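Local coordinates for protein enterotoxin type A (Staphylococcus aureus, PDB 1DYQ) that acts as a superantigen, binding MHC class II, partly through zinc, and T-cell receptors to activate T cells, and causes staphylococcal food poisoning, at residues N26-Y31 and L170-V175; L69-S74 and T105-G110. The protein carries 3 engineered substitutions. All blocks are in the same frame, centred on the assembly; numbering follows the deposited sequence.

Interaction 1: residues N26-Y31 and L170-V175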
ATOM      1  N   ASN A  26       3.168  -6.986  13.072  1.00 11.87           N
ATOM      2  CA  ASN A  26       2.229  -6.999  11.947  1.00 11.40           C
ATOM      3  C   ASN A  26       2.617  -5.964  10.892  1.00 12.88           C
ATOM      4  O   ASN A  26       2.534  -6.222   9.699  1.00 13.18           O
ATOM      5  CB  ASN A  26       0.801  -6.800  12.371  1.00 11.84           C
ATOM      6  CG  ASN A  26       0.247  -7.958  13.211  1.00 13.59           C
ATOM      7  OD1 ASN A  26       0.779  -9.071  13.064  1.00 15.83           O
ATOM      8  ND2 ASN A  26      -0.772  -7.682  13.967  1.00 15.89           N
ATOM      9  N   LEU A  27       3.000  -4.756  11.349  1.00 12.78           N
ATOM     10  CA  LEU A  27       3.396  -3.727  10.376  1.00 13.68           C
ATOM     11  C   LEU A  27       4.612  -4.121   9.597  1.00 10.67           C
ATOM     12  O   LEU A  27       4.724  -3.911   8.380  1.00 11.26           O
ATOM     13  CB  LEU A  27       3.658  -2.395  11.134  1.00 12.48           C
ATOM     14  CG  LEU A  27       2.402  -1.598  11.453  1.00 14.05           C
ATOM     15  CD1 LEU A  27       2.653  -0.657  12.638  1.00 13.81           C
ATOM     16  CD2 LEU A  27       1.908  -0.847  10.241  1.00 15.01           C
ATOM     17  N   LYS A  28       5.638  -4.714  10.271  1.00 10.49           N
ATOM     18  CA  LYS A  28       6.816  -5.152   9.571  1.00 10.95           C
ATOM     19  C   LYS A  28       6.513  -6.238   8.550  1.00 12.68           C
ATOM     20  O   LYS A  28       6.996  -6.259   7.445  1.00 12.79           O
ATOM     21  CB  LYS A  28       7.890  -5.673  10.550  1.00 12.69           C
ATOM     22  CG  LYS A  28       9.200  -5.968   9.848  1.00 13.19           C
ATOM     23  CD  LYS A  28      10.300  -6.260  10.885  1.00 14.41           C
ATOM     24  CE  LYS A  28      11.557  -6.728  10.162  1.00 17.32           C
ATOM     25  NZ  LYS A  28      12.613  -7.146  11.143  1.00 19.39           N
ATOM     26  N   GLN A  29       5.588  -7.170   8.984  1.00 12.14           N
ATOM     27  CA  GLN A  29       5.222  -8.215   8.007  1.00 11.58           C
ATOM     28  C   GLN A  29       4.532  -7.636   6.785  1.00 10.25           C
ATOM     29  O   GLN A  29       4.895  -7.998   5.659  1.00 11.75           O
ATOM     30  CB  GLN A  29       4.264  -9.212   8.716  1.00 12.21           C
ATOM     31  CG  GLN A  29       3.788 -10.293   7.707  1.00 13.10           C
ATOM     32  CD  GLN A  29       2.823 -11.252   8.401  1.00 15.49           C
ATOM     33  OE1 GLN A  29       2.075 -10.876   9.270  1.00 17.15           O
ATOM     34  NE2 GLN A  29       2.891 -12.527   7.990  1.00 16.17           N
ATOM     35  N   ILE A  30       3.573  -6.739   6.984  1.00 11.77           N
ATOM     36  CA  ILE A  30       2.765  -6.265   5.841  1.00 13.05           C
ATOM     37  C   ILE A  30       3.525  -5.344   4.942  1.00 12.41           C
ATOM     38  O   ILE A  30       3.266  -5.250   3.743  1.00 14.87           O
ATOM     39  CB  ILE A  30       1.428  -5.699   6.307  1.00 17.39           C
ATOM     40  CG1 ILE A  30       0.346  -5.731   5.229  1.00 21.68           C
ATOM     41  CG2 ILE A  30       1.579  -4.266   6.808  1.00 16.43           C
ATOM     42  CD1 ILE A  30       0.624  -6.509   4.005  1.00 28.82           C
ATOM     43  N   TYR A  31       4.603  -4.661   5.460  1.00 11.06           N
ATOM     44  CA  TYR A  31       5.403  -3.814   4.571  1.00  9.79           C
ATOM     45  C   TYR A  31       6.745  -4.356   4.227  1.00 11.17           C
ATOM     46  O   TYR A  31       7.477  -3.722   3.398  1.00 13.10           O
ATOM     47  CB  TYR A  31       5.562  -2.403   5.248  1.00 10.91           C
ATOM     48  CG  TYR A  31       4.257  -1.660   5.201  1.00  9.14           C
ATOM     49  CD1 TYR A  31       3.769  -1.214   3.952  1.00 10.09           C
ATOM     50  CD2 TYR A  31       3.502  -1.360   6.312  1.00  9.96           C
ATOM     51  CE1 TYR A  31       2.569  -0.541   3.875  1.00 11.19           C
ATOM     52  CE2 TYR A  31       2.316  -0.685   6.247  1.00 11.13           C
ATOM     53  CZ  TYR A  31       1.821  -0.282   5.009  1.00  9.73           C
ATOM     54  OH  TYR A  31       0.661   0.418   4.917  1.00 11.94           O
ATOM     55  N   LEU A 170      12.230   0.757  10.291  1.00 15.05           N
ATOM     56  CA  LEU A 170      11.067   1.474  10.740  1.00 15.30           C
ATOM     57  C   LEU A 170      10.170   0.757  11.720  1.00 13.48           C
ATOM     58  O   LEU A 170       9.691   1.285  12.725  1.00 13.20           O
ATOM     59  CB  LEU A 170      10.246   1.893   9.486  1.00 15.40           C
ATOM     60  CG  LEU A 170       9.010   2.704   9.749  1.00 15.79           C
ATOM     61  CD1 LEU A 170       9.321   4.107  10.296  1.00 16.28           C
ATOM     62  CD2 LEU A 170       8.180   2.844   8.462  1.00 15.59           C
ATOM     63  N   TYR A 171       9.884  -0.530  11.396  1.00 14.01           N
ATOM     64  CA  TYR A 171       8.974  -1.303  12.227  1.00 13.97           C
ATOM     65  C   TYR A 171       9.666  -2.346  13.052  1.00 16.09           C
ATOM     66  O   TYR A 171       9.039  -3.294  13.546  1.00 16.85           O
ATOM     67  CB  TYR A 171       7.822  -1.846  11.379  1.00 14.09           C
ATOM     68  CG  TYR A 171       6.947  -0.792  10.738  1.00 11.62           C
ATOM     69  CD1 TYR A 171       6.346   0.213  11.481  1.00 12.12           C
ATOM     70  CD2 TYR A 171       6.743  -0.807   9.358  1.00 12.41           C
ATOM     71  CE1 TYR A 171       5.541   1.179  10.881  1.00 12.30           C
ATOM     72  CE2 TYR A 171       5.920   0.142   8.758  1.00 12.23           C
ATOM     73  CZ  TYR A 171       5.336   1.120   9.520  1.00 11.46           C
ATOM     74  OH  TYR A 171       4.539   2.072   8.927  1.00 12.67           O
ATOM     75  N   ASN A 172      10.982  -2.159  13.269  1.00 16.40           N
ATOM     76  CA  ASN A 172      11.701  -2.989  14.235  1.00 15.98           C
ATOM     77  C   ASN A 172      11.414  -2.483  15.645  1.00 17.86           C
ATOM     78  O   ASN A 172      11.101  -1.304  15.850  1.00 17.80           O
ATOM     79  CB  ASN A 172      13.220  -2.932  14.019  1.00 16.96           C
ATOM     80  CG  ASN A 172      13.704  -3.931  13.006  1.00 19.09           C
ATOM     81  OD1 ASN A 172      12.871  -4.481  12.256  1.00 20.20           O
ATOM     82  ND2 ASN A 172      15.002  -4.174  12.937  1.00 18.10           N
ATOM     83  N   SER A 173      11.584  -3.357  16.620  1.00 19.59           N
ATOM     84  CA  SER A 173      11.505  -2.923  18.020  1.00 20.08           C
ATOM     85  C   SER A 173      12.682  -1.973  18.304  1.00 19.67           C
ATOM     86  O   SER A 173      13.680  -1.993  17.606  1.00 20.58           O
ATOM     87  CB  SER A 173      11.620  -4.138  18.949  1.00 21.19           C
ATOM     88  OG  SER A 173      12.869  -4.773  18.763  1.00 23.81           O
ATOM     89  N   ASP A 174      12.560  -1.227  19.393  1.00 21.93           N
ATOM     90  CA  ASP A 174      13.665  -0.373  19.845  1.00 22.78           C
ATOM     91  C   ASP A 174      14.911  -1.201  20.121  1.00 25.76           C
ATOM     92  O   ASP A 174      15.996  -0.824  19.637  1.00 26.27           O
ATOM     93  CB  ASP A 174      13.260   0.451  21.049  1.00 23.69           C
ATOM     94  CG  ASP A 174      12.185   1.460  20.868  1.00 26.50           C
ATOM     95  OD1 ASP A 174      11.831   1.853  19.722  1.00 21.91           O
ATOM     96  OD2 ASP A 174      11.621   1.953  21.894  1.00 26.94           O
ATOM     97  N   VAL A 175      14.803  -2.403  20.701  1.00 27.32           N
ATOM     98  CA  VAL A 175      15.986  -3.230  20.918  1.00 29.43           C
ATOM     99  C   VAL A 175      16.628  -3.696  19.621  1.00 29.77           C
ATOM    100  O   VAL A 175      17.808  -4.088  19.616  1.00 31.00           O
ATOM    101  CB  VAL A 175      15.797  -4.426  21.838  1.00 33.94           C
ATOM    102  CG1 VAL A 175      14.989  -4.110  23.078  1.00 34.56           C
ATOM    103  CG2 VAL A 175      15.166  -5.605  21.096  1.00 36.65           C
TER
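Helix 23-32 lies against the loop that follows helix 153-168, and L27, K28 and Y31 of the helix meet Y171 and N172 of the loop. The main element is a CH-pi contact. L27 CB sits over the centre of the Y171 ring, 3.7 Å from its centroid and 12° off the ring normal. L27 CD1 comes within 3.8 Å of Y171 CE1, while L27 CD2 lies nearest CZ and OH, at the phenol end. The CB of Y171 points toward the helix, and CG lies anti to the carbonyl carbon (chi1 -62°). L170 CD2 covers the opposite face near the rim, and two leucines therefore sandwich the ring. Here the N-terminal helix packs beside the long helix of the beta-grasp domain. Residues of that helix, L158 and R161 among them, also touch Y31. Y31 CD2 approaches Y171 CE2 at 3.8 Å, with the two side chains crossing obliquely. The phenol ends have other partners: Y171 OH bonds L199 O and R161 NH1, and Y31 OH pairs with Y214 OH. The more exposed part of the contact is polar. K28 has an extended chain, and its NZ donates to N172 OD1 at 2.9 Å, tilted 25° from the carbonyl plane. N172 ND2 bonds F176 O within the loop, which helps to hold the amide in place.

Interaction 2: residues L69-S74 and T105-G110. Engineered in segment 69-74: R71 (natural residue Asp).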
ATOM      1  N   LEU A  69      -9.383 -12.373  -4.241  1.00  9.85           N
ATOM      2  CA  LEU A  69     -10.527 -11.545  -4.058  1.00 11.28           C
ATOM      3  C   LEU A  69     -10.123 -10.086  -3.794  1.00 11.43           C
ATOM      4  O   LEU A  69      -9.422  -9.891  -2.784  1.00 12.83           O
ATOM      5  CB  LEU A  69     -11.403 -12.051  -2.898  1.00 12.94           C
ATOM      6  CG  LEU A  69     -12.682 -11.282  -2.671  1.00 12.67           C
ATOM      7  CD1 LEU A  69     -13.646 -11.427  -3.854  1.00 15.62           C
ATOM      8  CD2 LEU A  69     -13.377 -11.670  -1.374  1.00 16.33           C
ATOM      9  N   VAL A  70     -10.510  -9.180  -4.636  1.00 10.22           N
ATOM     10  CA  VAL A  70     -10.187  -7.749  -4.420  1.00 10.21           C
ATOM     11  C   VAL A  70     -11.359  -7.093  -3.766  1.00  9.92           C
ATOM     12  O   VAL A  70     -12.522  -7.207  -4.243  1.00 11.09           O
ATOM     13  CB  VAL A  70      -9.814  -7.048  -5.725  1.00 10.60           C
ATOM     14  CG1 VAL A  70      -9.439  -5.583  -5.434  1.00 12.82           C
ATOM     15  CG2 VAL A  70      -8.671  -7.759  -6.421  1.00 13.42           C
ATOM     16  N   ARG A  71     -11.172  -6.384  -2.663  1.00  8.73           N
ATOM     17  CA  ARG A  71     -12.193  -5.762  -1.876  1.00  9.50           C
ATOM     18  C   ARG A  71     -12.170  -4.222  -2.005  1.00 10.56           C
ATOM     19  O   ARG A  71     -11.045  -3.681  -2.006  1.00 12.47           O
ATOM     20  CB  ARG A  71     -12.049  -6.107  -0.379  1.00 11.55           C
ATOM     21  CG  ARG A  71     -12.016  -7.599  -0.089  1.00 11.60           C
ATOM     22  CD  ARG A  71     -11.872  -7.901   1.426  1.00 11.78           C
ATOM     23  NE  ARG A  71     -12.983  -7.341   2.161  1.00 13.48           N
ATOM     24  CZ  ARG A  71     -13.096  -7.226   3.474  1.00 15.19           C
ATOM     25  NH1 ARG A  71     -12.150  -7.652   4.282  1.00 13.51           N
ATOM     26  NH2 ARG A  71     -14.196  -6.637   3.982  1.00 14.90           N
ATOM     27  N   PHE A  72     -13.295  -3.642  -2.241  1.00 10.40           N
ATOM     28  CA  PHE A  72     -13.401  -2.176  -2.390  1.00 10.20           C
ATOM     29  C   PHE A  72     -14.389  -1.611  -1.377  1.00 13.14           C
ATOM     30  O   PHE A  72     -15.282  -2.277  -0.865  1.00 14.41           O
ATOM     31  CB  PHE A  72     -13.877  -1.859  -3.813  1.00 10.30           C
ATOM     32  CG  PHE A  72     -13.038  -2.389  -4.909  1.00 11.30           C
ATOM     33  CD1 PHE A  72     -11.885  -1.723  -5.352  1.00 13.22           C
ATOM     34  CD2 PHE A  72     -13.326  -3.607  -5.517  1.00 13.15           C
ATOM     35  CE1 PHE A  72     -11.121  -2.225  -6.379  1.00 13.25           C
ATOM     36  CE2 PHE A  72     -12.564  -4.115  -6.541  1.00 17.03           C
ATOM     37  CZ  PHE A  72     -11.462  -3.412  -7.002  1.00 16.63           C
ATOM     38  N   ASP A  73     -14.332  -0.276  -1.207  1.00 12.98           N
ATOM     39  CA  ASP A  73     -15.182   0.405  -0.266  1.00 13.79           C
ATOM     40  C   ASP A  73     -16.635   0.508  -0.722  1.00 14.94           C
ATOM     41  O   ASP A  73     -17.501   0.632   0.170  1.00 18.53           O
ATOM     42  CB  ASP A  73     -14.705   1.867  -0.061  1.00 15.80           C
ATOM     43  CG  ASP A  73     -13.675   2.070   0.976  1.00 17.12           C
ATOM     44  OD1 ASP A  73     -13.275   1.174   1.728  1.00 17.41           O
ATOM     45  OD2 ASP A  73     -13.152   3.256   1.039  1.00 18.77           O
ATOM     46  N   SER A  74     -16.892   0.633  -1.997  1.00 14.13           N
ATOM     47  CA  SER A  74     -18.212   0.981  -2.489  1.00 13.33           C
ATOM     48  C   SER A  74     -18.502   0.471  -3.877  1.00 13.68           C
ATOM     49  O   SER A  74     -17.652   0.019  -4.621  1.00 14.11           O
ATOM     50  CB  SER A  74     -18.289   2.551  -2.528  1.00 17.11           C
ATOM     51  OG  SER A  74     -17.481   3.002  -3.623  1.00 19.22           O
ATOM     52  N   THR A 105      -8.897 -18.774  -0.739  1.00 15.77           N
ATOM     53  CA  THR A 105      -9.036 -17.473  -1.440  1.00 16.92           C
ATOM     54  C   THR A 105      -8.151 -16.499  -0.656  1.00 17.00           C
ATOM     55  O   THR A 105      -8.155 -16.500   0.588  1.00 18.97           O
ATOM     56  CB  THR A 105     -10.477 -16.985  -1.458  1.00 15.33           C
ATOM     57  OG1 THR A 105     -11.235 -17.928  -2.256  1.00 19.68           O
ATOM     58  CG2 THR A 105     -10.627 -15.605  -2.102  1.00 15.39           C
ATOM     59  N   ALA A 106      -7.415 -15.646  -1.343  1.00 15.68           N
ATOM     60  CA  ALA A 106      -6.631 -14.603  -0.635  1.00 13.50           C
ATOM     61  C   ALA A 106      -7.228 -13.246  -0.911  1.00 11.92           C
ATOM     62  O   ALA A 106      -7.813 -13.074  -2.000  1.00 12.32           O
ATOM     63  CB  ALA A 106      -5.184 -14.591  -1.141  1.00 14.04           C
ATOM     64  N   CYS A 107      -7.184 -12.262  -0.020  1.00 10.62           N
ATOM     65  CA  CYS A 107      -7.822 -10.992  -0.257  1.00 10.86           C
ATOM     66  C   CYS A 107      -6.809  -9.835  -0.316  1.00 10.85           C
ATOM     67  O   CYS A 107      -5.781  -9.846   0.354  1.00 10.20           O
ATOM     68  CB  CYS A 107      -8.857 -10.683   0.846  1.00 11.92           C
ATOM     69  SG  CYS A 107     -10.265 -11.879   0.779  1.00 17.09           S
ATOM     70  N   MET A 108      -7.120  -8.895  -1.177  1.00 12.54           N
ATOM     71  CA  MET A 108      -6.334  -7.639  -1.284  1.00 13.80           C
ATOM     72  C   MET A 108      -7.301  -6.486  -1.194  1.00 12.25           C
ATOM     73  O   MET A 108      -8.470  -6.599  -1.661  1.00 11.33           O
ATOM     74  CB  MET A 108      -5.625  -7.670  -2.616  1.00 16.28           C
ATOM     75  CG  MET A 108      -5.177  -6.414  -3.269  1.00 21.42           C
ATOM     76  SD  MET A 108      -4.040  -6.859  -4.635  1.00 17.73           S
ATOM     77  CE  MET A 108      -5.043  -6.447  -6.028  1.00 15.24           C
ATOM     78  N   TYR A 109      -6.912  -5.357  -0.625  1.00 10.02           N
ATOM     79  CA  TYR A 109      -7.713  -4.174  -0.541  1.00 10.38           C
ATOM     80  C   TYR A 109      -7.351  -3.188  -1.660  1.00  9.90           C
ATOM     81  O   TYR A 109      -6.183  -2.772  -1.711  1.00 11.08           O
ATOM     82  CB  TYR A 109      -7.507  -3.476   0.796  1.00 12.13           C
ATOM     83  CG  TYR A 109      -7.999  -4.188   2.028  1.00 11.61           C
ATOM     84  CD1 TYR A 109      -9.367  -4.262   2.286  1.00 13.53           C
ATOM     85  CD2 TYR A 109      -7.102  -4.644   2.981  1.00 13.65           C
ATOM     86  CE1 TYR A 109      -9.817  -4.850   3.469  1.00 14.17           C
ATOM     87  CE2 TYR A 109      -7.546  -5.209   4.161  1.00 12.30           C
ATOM     88  CZ  TYR A 109      -8.899  -5.324   4.372  1.00 14.95           C
ATOM     89  OH  TYR A 109      -9.338  -5.838   5.590  1.00 16.25           O
ATOM     90  N   GLY A 110      -8.256  -2.966  -2.588  1.00  9.62           N
ATOM     91  CA  GLY A 110      -7.888  -2.077  -3.726  1.00 11.35           C
ATOM     92  C   GLY A 110      -6.762  -2.637  -4.546  1.00 10.85           C
ATOM     93  O   GLY A 110      -6.647  -3.851  -4.796  1.00 11.36           O
TER
HETATM   94  O   HOH W   1     -11.034  -6.588   7.157  1.00 40.95           O
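L69, V70 and R71 pair in parallel with C107, M108 and Y109, and the two strands cross at -29°. The backbone is the tight part. L69 N donates to A106 O at 2.8 Å, and L69 O accepts from M108 N at 3.0 Å. R71 N bonds M108 O, and R71 O takes G110 N, which carries the pairing on to G110. C107 CA and V70 CA add CA-H...O contacts to L69 O and M108 O, which already accept N-H bonds. On one face V70 and M108 lie side by side. The methionine bends at its thioether, bringing CE to 3.9 Å from V70 CG2. V70 CG1 presses close to G110 O at 3.3 Å. That oxygen is buried and has no hydrogen-bond partner in the model.

In the OB-fold domain, strands 67-71 and 105-114 are third and fifth in chain order and neighbours in the sheet, paired in parallel as in other OB barrels. The other face carries L69, C107, R71 and Y109. L69 CB meets T105 CG2 at 3.7 Å, and its CD2 touches C107 SG, which is joined to C97 by the disulfide.

The looser side begins at R71, an engineered residue and partly exposed. Its chain bends at chi3 (60°), and the side chain lies beside Y109, pointing the same way. Y109 CE1 lies over one face of the guanidinium, 3.7 Å from NH1, with the two planes 38° apart. NH1 bonds Q96 O, and Y109 OH bonds N208 O. A water lies in the plane of the Y109 ring, at its edge. It accepts a long bond from NH1 at 3.3 Å, but its 2.4 Å separation from Y109 OH is too short to be trusted.

The centres of the two contacts are 24 Å apart. Their nearest atoms are about 8 Å apart, and they do not touch. Along the chain, interaction 2 is nested inside the loop closed by interaction 1: residues 69-74 and 105-110 both come between 26-31 and 170-175. Interaction 2 is a contact within the OB-fold domain, and it holds two neighbouring strands of one sheet together. Interaction 1 packs the N-terminal helix 23-32 on the beta-grasp part of the chain. It brings the start of the chain against the loop after helix 153-168, although the two are far apart in sequence. Both lie away from the zinc site.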